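Local atomic coordinates of cyanophycinase-like exopeptidase (actinobacterium SCGC AAA027-L06, PDB entry 6NQC), a protein that probably hydrolyses peptide bonds as a serine exopeptidase of family S51, related to the enzymes that degrade cyanophycin. Residues G32-P36 with W76-G80; F41-L45 with A222-R226. One frame throughout, in Å; residues are numbered along the deposited sequence.

Contact 1 of 2, residues G32-P36 with W76-G80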
ATOM      1  N   GLY A  32       9.921   0.435  -4.469  1.00 20.91           N
ATOM      2  CA  GLY A  32      10.318  -0.601  -5.410  1.00 18.89           C
ATOM      3  C   GLY A  32       9.180  -1.363  -6.011  1.00 23.08           C
ATOM      4  O   GLY A  32       9.394  -2.506  -6.446  1.00 20.74           O
ATOM      5  N   GLU A  33       7.970  -0.782  -6.033  1.00 21.02           N
ATOM      6  CA  GLU A  33       6.841  -1.454  -6.652  1.00 18.57           C
ATOM      7  C   GLU A  33       7.198  -1.861  -8.081  1.00 20.17           C
ATOM      8  O   GLU A  33       7.930  -1.157  -8.790  1.00 22.41           O
ATOM      9  CB  GLU A  33       5.593  -0.579  -6.642  1.00 21.91           C
ATOM     10  CG  GLU A  33       5.642   0.667  -7.538  1.00 24.23           C
ATOM     11  CD  GLU A  33       6.133   1.892  -6.800  1.00 29.31           C
ATOM     12  OE1 GLU A  33       7.349   2.032  -6.688  1.00 27.45           O
ATOM     13  OE2 GLU A  33       5.297   2.688  -6.302  1.00 23.75           O
ATOM     14  N   TYR A  34       6.658  -3.019  -8.476  1.00 28.20           N
ATOM     15  CA  TYR A  34       6.705  -3.522  -9.846  1.00 23.49           C
ATOM     16  C   TYR A  34       8.116  -3.831 -10.311  1.00 27.97           C
ATOM     17  O   TYR A  34       8.341  -4.013 -11.522  1.00 25.57           O
ATOM     18  CB  TYR A  34       6.026  -2.560 -10.829  1.00 23.19           C
ATOM     19  CG  TYR A  34       4.649  -2.089 -10.413  1.00 19.81           C
ATOM     20  CD1 TYR A  34       3.853  -2.886  -9.602  1.00 19.73           C
ATOM     21  CD2 TYR A  34       4.164  -0.851 -10.798  1.00 19.71           C
ATOM     22  CE1 TYR A  34       2.600  -2.474  -9.193  1.00 24.56           C
ATOM     23  CE2 TYR A  34       2.873  -0.418 -10.388  1.00 17.03           C
ATOM     24  CZ  TYR A  34       2.103  -1.259  -9.589  1.00 16.67           C
ATOM     25  OH  TYR A  34       0.844  -0.895  -9.150  1.00 19.28           O
ATOM     26  N   LEU A  35       9.085  -3.922  -9.428  1.00 20.54           N
ATOM     27  CA  LEU A  35      10.443  -4.184  -9.908  1.00 26.75           C
ATOM     28  C   LEU A  35      10.879  -5.626  -9.647  1.00 26.91           C
ATOM     29  O   LEU A  35      10.304  -6.323  -8.793  1.00 18.74           O
ATOM     30  CB  LEU A  35      11.464  -3.221  -9.302  1.00 24.97           C
ATOM     31  CG  LEU A  35      11.305  -1.768  -9.778  1.00 36.38           C
ATOM     32  CD1 LEU A  35      12.512  -0.952  -9.322  1.00 31.25           C
ATOM     33  CD2 LEU A  35      11.081  -1.625 -11.287  1.00 41.40           C
ATOM     34  N   PRO A  36      11.874  -6.126 -10.392  1.00 29.92           N
ATOM     35  CA  PRO A  36      12.260  -7.544 -10.242  1.00 19.70           C
ATOM     36  C   PRO A  36      12.557  -7.966  -8.819  1.00 23.99           C
ATOM     37  O   PRO A  36      12.178  -9.082  -8.411  1.00 30.05           O
ATOM     38  CB  PRO A  36      13.516  -7.654 -11.129  1.00 27.97           C
ATOM     39  CG  PRO A  36      13.322  -6.626 -12.171  1.00 32.75           C
ATOM     40  CD  PRO A  36      12.615  -5.459 -11.478  1.00 35.01           C
ATOM     41  N   TRP A  76       3.968   4.503 -15.569  1.00 22.76           N
ATOM     42  CA  TRP A  76       3.488   3.645 -14.495  1.00 25.49           C
ATOM     43  C   TRP A  76       2.734   2.434 -15.060  1.00 20.00           C
ATOM     44  O   TRP A  76       2.938   1.302 -14.601  1.00 22.97           O
ATOM     45  CB  TRP A  76       2.599   4.402 -13.501  1.00 23.65           C
ATOM     46  CG  TRP A  76       3.364   5.127 -12.437  1.00 22.74           C
ATOM     47  CD1 TRP A  76       3.440   6.486 -12.266  1.00 29.46           C
ATOM     48  CD2 TRP A  76       4.211   4.548 -11.421  1.00 26.67           C
ATOM     49  NE1 TRP A  76       4.264   6.784 -11.209  1.00 26.36           N
ATOM     50  CE2 TRP A  76       4.752   5.628 -10.666  1.00 30.73           C
ATOM     51  CE3 TRP A  76       4.565   3.249 -11.086  1.00 23.33           C
ATOM     52  CZ2 TRP A  76       5.611   5.432  -9.585  1.00 29.05           C
ATOM     53  CZ3 TRP A  76       5.434   3.051 -10.012  1.00 28.29           C
ATOM     54  CH2 TRP A  76       5.948   4.132  -9.281  1.00 35.19           C
ATOM     55  N   LYS A  77       1.824   2.695 -16.011  1.00 21.42           N
ATOM     56  CA  LYS A  77       1.097   1.608 -16.665  1.00 23.84           C
ATOM     57  C   LYS A  77       2.043   0.547 -17.243  1.00 20.86           C
ATOM     58  O   LYS A  77       1.879  -0.670 -17.009  1.00 20.70           O
ATOM     59  CB  LYS A  77       0.199   2.187 -17.761  1.00 25.64           C
ATOM     60  CG  LYS A  77      -0.840   1.254 -18.319  1.00 24.99           C
ATOM     61  CD  LYS A  77      -1.525   1.874 -19.538  1.00 29.39           C
ATOM     62  CE  LYS A  77      -2.441   0.887 -20.202  1.00 36.25           C
ATOM     63  NZ  LYS A  77      -3.560   1.558 -20.953  1.00 45.16           N
ATOM     64  N   GLN A  78       3.067   0.997 -17.969  1.00 22.32           N
ATOM     65  CA  GLN A  78       3.931   0.058 -18.670  1.00 26.85           C
ATOM     66  C   GLN A  78       4.865  -0.655 -17.704  1.00 28.48           C
ATOM     67  O   GLN A  78       5.127  -1.854 -17.854  1.00 25.73           O
ATOM     68  CB  GLN A  78       4.725   0.791 -19.753  1.00 33.44           C
ATOM     69  CG  GLN A  78       4.179   0.586 -21.160  1.00 42.81           C
ATOM     70  CD  GLN A  78       4.206  -0.888 -21.617  1.00 39.11           C
ATOM     71  OE1 GLN A  78       5.271  -1.531 -21.709  1.00 38.36           O
ATOM     72  NE2 GLN A  78       3.033  -1.424 -21.901  1.00 41.86           N
ATOM     73  N   LEU A  79       5.357   0.054 -16.686  1.00 21.24           N
ATOM     74  CA  LEU A  79       6.090  -0.598 -15.597  1.00 26.02           C
ATOM     75  C   LEU A  79       5.271  -1.724 -14.967  1.00 22.35           C
ATOM     76  O   LEU A  79       5.748  -2.866 -14.819  1.00 23.02           O
ATOM     77  CB  LEU A  79       6.454   0.449 -14.549  1.00 27.16           C
ATOM     78  CG  LEU A  79       7.557   0.107 -13.551  1.00 30.41           C
ATOM     79  CD1 LEU A  79       8.839  -0.190 -14.280  1.00 28.98           C
ATOM     80  CD2 LEU A  79       7.738   1.265 -12.574  1.00 36.21           C
ATOM     81  N   GLY A  80       4.030  -1.423 -14.586  1.00 24.60           N
ATOM     82  CA  GLY A  80       3.184  -2.441 -13.982  1.00 20.71           C
ATOM     83  C   GLY A  80       2.816  -3.561 -14.939  1.00 24.60           C
ATOM     84  O   GLY A  80       2.750  -4.727 -14.545  1.00 23.84           O
TER
HETATM   85  O   HOH W   1       8.456  -3.757 -14.377  1.00 31.05           O

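Contact 2 of 2, residues F41-L45 with A222-R226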
ATOM      1  N   PHE A  41       7.680 -11.313  -4.124  1.00 24.05           N
ATOM      2  CA  PHE A  41       6.721 -10.806  -3.142  1.00 18.98           C
ATOM      3  C   PHE A  41       5.371 -10.516  -3.789  1.00 18.54           C
ATOM      4  O   PHE A  41       4.318 -10.939  -3.266  1.00 17.05           O
ATOM      5  CB  PHE A  41       7.262  -9.545  -2.473  1.00 22.21           C
ATOM      6  CG  PHE A  41       6.278  -8.903  -1.535  1.00 19.88           C
ATOM      7  CD1 PHE A  41       5.800  -9.608  -0.431  1.00 19.99           C
ATOM      8  CD2 PHE A  41       5.822  -7.626  -1.764  1.00 17.94           C
ATOM      9  CE1 PHE A  41       4.871  -9.030   0.421  1.00 22.09           C
ATOM     10  CE2 PHE A  41       4.929  -7.028  -0.913  1.00 21.41           C
ATOM     11  CZ  PHE A  41       4.440  -7.740   0.177  1.00 21.04           C
ATOM     12  N   GLU A  42       5.372  -9.766  -4.912  1.00 21.02           N
ATOM     13  CA  GLU A  42       4.105  -9.393  -5.543  1.00 16.79           C
ATOM     14  C   GLU A  42       3.373 -10.651  -6.042  1.00 22.97           C
ATOM     15  O   GLU A  42       2.141 -10.766  -5.906  1.00 16.34           O
ATOM     16  CB  GLU A  42       4.337  -8.393  -6.684  1.00 16.88           C
ATOM     17  CG  GLU A  42       4.694  -6.971  -6.136  1.00 19.88           C
ATOM     18  CD  GLU A  42       5.214  -5.964  -7.144  1.00 24.71           C
ATOM     19  OE1 GLU A  42       5.113  -6.198  -8.382  1.00 22.00           O
ATOM     20  OE2 GLU A  42       5.693  -4.904  -6.683  1.00 21.43           O
ATOM     21  N   LYS A  43       4.120 -11.608  -6.611  1.00 18.04           N
ATOM     22  CA  LYS A  43       3.513 -12.874  -7.029  1.00 18.59           C
ATOM     23  C   LYS A  43       2.838 -13.585  -5.871  1.00 18.28           C
ATOM     24  O   LYS A  43       1.721 -14.108  -6.018  1.00 20.32           O
ATOM     25  CB  LYS A  43       4.549 -13.786  -7.665  1.00 21.71           C
ATOM     26  CG  LYS A  43       3.918 -14.991  -8.340  1.00 25.21           C
ATOM     27  CD  LYS A  43       4.965 -15.902  -9.015  1.00 36.72           C
ATOM     28  CE  LYS A  43       4.397 -17.332  -9.145  1.00 43.44           C
ATOM     29  NZ  LYS A  43       4.897 -18.065 -10.337  1.00 55.69           N
ATOM     30  N   SER A  44       3.518 -13.681  -4.722  1.00 23.10           N
ATOM     31  CA  SER A  44       2.927 -14.353  -3.568  1.00 21.04           C
ATOM     32  C   SER A  44       1.614 -13.698  -3.138  1.00 23.94           C
ATOM     33  O   SER A  44       0.696 -14.382  -2.674  1.00 23.95           O
ATOM     34  CB  SER A  44       3.926 -14.363  -2.400  1.00 25.10           C
ATOM     35  OG  SER A  44       4.155 -13.059  -1.849  1.00 22.34           O
ATOM     36  N   LEU A  45       1.522 -12.364  -3.235  1.00 19.06           N
ATOM     37  CA  LEU A  45       0.280 -11.676  -2.909  1.00 20.09           C
ATOM     38  C   LEU A  45      -0.825 -12.054  -3.884  1.00 16.16           C
ATOM     39  O   LEU A  45      -1.998 -12.172  -3.490  1.00 20.05           O
ATOM     40  CB  LEU A  45       0.492 -10.162  -2.948  1.00 17.91           C
ATOM     41  CG  LEU A  45       1.379  -9.541  -1.878  1.00 17.35           C
ATOM     42  CD1 LEU A  45       1.581  -8.025  -2.128  1.00 22.44           C
ATOM     43  CD2 LEU A  45       0.751  -9.765  -0.519  1.00 17.28           C
ATOM     44  N   ALA A 222       9.561  -4.779   2.490  1.00 18.98           N
ATOM     45  CA  ALA A 222       8.133  -4.815   2.741  1.00 21.43           C
ATOM     46  C   ALA A 222       7.864  -5.551   4.047  1.00 17.12           C
ATOM     47  O   ALA A 222       8.695  -6.311   4.563  1.00 16.30           O
ATOM     48  CB  ALA A 222       7.354  -5.474   1.572  1.00 21.99           C
ATOM     49  N   LEU A 223       6.689  -5.284   4.575  1.00 18.50           N
ATOM     50  CA  LEU A 223       6.117  -5.996   5.706  1.00 18.11           C
ATOM     51  C   LEU A 223       4.749  -6.500   5.262  1.00 18.75           C
ATOM     52  O   LEU A 223       3.966  -5.736   4.686  1.00 17.65           O
ATOM     53  CB  LEU A 223       6.006  -5.079   6.915  1.00 20.31           C
ATOM     54  CG  LEU A 223       5.729  -5.715   8.277  1.00 20.56           C
ATOM     55  CD1 LEU A 223       6.971  -6.490   8.734  1.00 17.58           C
ATOM     56  CD2 LEU A 223       5.362  -4.624   9.273  1.00 18.54           C
ATOM     57  N   VAL A 224       4.465  -7.775   5.515  1.00 18.22           N
ATOM     58  CA  VAL A 224       3.248  -8.396   5.037  1.00 15.70           C
ATOM     59  C   VAL A 224       2.580  -9.139   6.176  1.00 19.70           C
ATOM     60  O   VAL A 224       3.244  -9.832   6.962  1.00 19.88           O
ATOM     61  CB  VAL A 224       3.514  -9.355   3.856  1.00 20.02           C
ATOM     62  CG1 VAL A 224       4.406 -10.493   4.302  1.00 22.04           C
ATOM     63  CG2 VAL A 224       2.207  -9.875   3.306  1.00 19.79           C
ATOM     64  N   LYS A 225       1.264  -9.009   6.250  1.00 17.57           N
ATOM     65  CA  LYS A 225       0.441  -9.840   7.128  1.00 22.16           C
ATOM     66  C   LYS A 225      -0.337 -10.765   6.194  1.00 17.78           C
ATOM     67  O   LYS A 225      -1.247 -10.322   5.494  1.00 15.03           O
ATOM     68  CB  LYS A 225      -0.511  -9.039   8.008  1.00 19.20           C
ATOM     69  CG  LYS A 225      -1.417  -9.953   8.901  1.00 16.41           C
ATOM     70  CD  LYS A 225      -2.540  -9.195   9.581  1.00 28.66           C
ATOM     71  CE  LYS A 225      -2.060  -8.401  10.775  1.00 29.40           C
ATOM     72  NZ  LYS A 225      -3.198  -7.645  11.457  1.00 34.89           N
ATOM     73  N   ARG A 226       0.021 -12.040   6.168  1.00 22.08           N
ATOM     74  CA  ARG A 226      -0.607 -12.942   5.213  1.00 23.78           C
ATOM     75  C   ARG A 226      -2.027 -13.313   5.633  1.00 19.98           C
ATOM     76  O   ARG A 226      -2.345 -13.394   6.814  1.00 18.41           O
ATOM     77  CB  ARG A 226       0.246 -14.200   5.048  1.00 18.07           C
ATOM     78  CG  ARG A 226       1.653 -13.959   4.618  1.00 18.87           C
ATOM     79  CD  ARG A 226       1.787 -14.040   3.146  1.00 25.08           C
ATOM     80  NE  ARG A 226       3.166 -13.764   2.734  1.00 21.19           N
ATOM     81  CZ  ARG A 226       3.498 -13.395   1.499  1.00 21.76           C
ATOM     82  NH1 ARG A 226       2.540 -13.311   0.581  1.00 23.81           N
ATOM     83  NH2 ARG A 226       4.775 -13.139   1.177  1.00 20.67           N
TER

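Contact 1 of 2, residues G32-P36 with W76-G80
Tyr34 and Gly80 bring the two backbones to 5.5 Å between their CA atoms, where a type II beta turn from Gly32 to Leu35, ahead of helix 39-51, meets the side of helix 70-87. The tyrosine ring lies against the helix backbone: Gly80 CA makes a CH-pi contact over one face, 4.1 Å from the ring centroid, while Glu33 CG lies over the rim of the opposite face. With no side chain at Gly80, the ring can lie directly on the helix backbone. Trp76 crosses Tyr34 at about a right angle, with its CE3 4.1 Å from Tyr34 CE2. The Glu33 and Trp76 side chains also run at about a right angle, with the carboxylate and indole planes 56° apart, and the carboxyl carbon CD of Glu33 comes 3.3 Å from Trp76 CH2. Its chi1 of 68° sets CG between the backbone N and carbonyl carbon, and a bend at chi2 brings the carboxylate to the six-membered side of the indole, OE1 lying in the plane at its edge. OE2 accepts a hydrogen bond from Gly121 N. At the base of the tyrosine ring, Leu79 CG packs 4.1 Å from Tyr34 CB, and its CD1 meets Leu35 CD2 at 4.0 Å. Beside this apolar patch a water donates to both Tyr34 O and Leu79 O, 2.9 Å from each. Direct contact is thus van der Waals packing, a carboxylate beside an indole included, and water carries the polar link. Glu33 also lies close to a probable Ser154-His189-Glu219 triad, without contacting it.

Contact 2 of 2, residues F41-L45 with A222-R226
Phe41 fills the space between helix 39-51 and strand 221-225, its ring turned so that Ala222 CB sits over one face, 4.1 Å from the ring centroid in a CH-pi contact. Leu45 CG, one helical turn on, lies over the rim of the opposite face. Phe41 CG stands anti to the backbone N (chi1 175°), which carries the ring from the helix to the strand; there Val224 CB comes to the ring edge, 3.7 Å from Phe41 CE1. The small alanine leaves room for the ring, and the branched valine reaches both it and Leu45, whose CD2 is 4.1 Å from Val224 CG2. Farther out, Arg226 bends at chi2 and brings NH2 to the ring edge near Phe41 CD1. Its guanidinium grips Ser44 OG end-on with two nitrogens, NH1 at 2.9 Å and NH2 at 3.1 Å; the oxygen lies near the guanidinium plane, but both bonds are bent, the one from NH2 more so (138°). The hydroxyl in turn donates to Phe41 O at 2.6 Å, so Ser44 is tied to its own helix and can accept from the arginine. NH1 also forms a salt bridge with Asp48, which probably offsets the positive charge. Over residues 41-45 and 222-225 helix and strand run nearly parallel, 16° apart with axes 11.3 Å from each other: this is a helix packed on the central sheet of an alpha/beta fold, with an arginine-serine hydrogen-bond pair at its polar edge.

How the contacts relate
Helix 39-51, which supplies one side of contact 2, follows directly on the loop of contact 1, so the two contacts fasten neighbouring pieces of chain to different partners: the loop to helix 70-87, the helix to strand 221-225. Their centres are 15 Å apart, and they are joined by Glu42, whose OE2 is 2.8 Å from Tyr34 N in a probable hydrogen bond. Contact 2 is buried against the central sheet and pairs an apolar core with a charged edge. Contact 1 is partly buried, lies farther from the chain centre, and combines aromatic packing with a water bridge. The direct hydrogen bonds between segments are in contact 2.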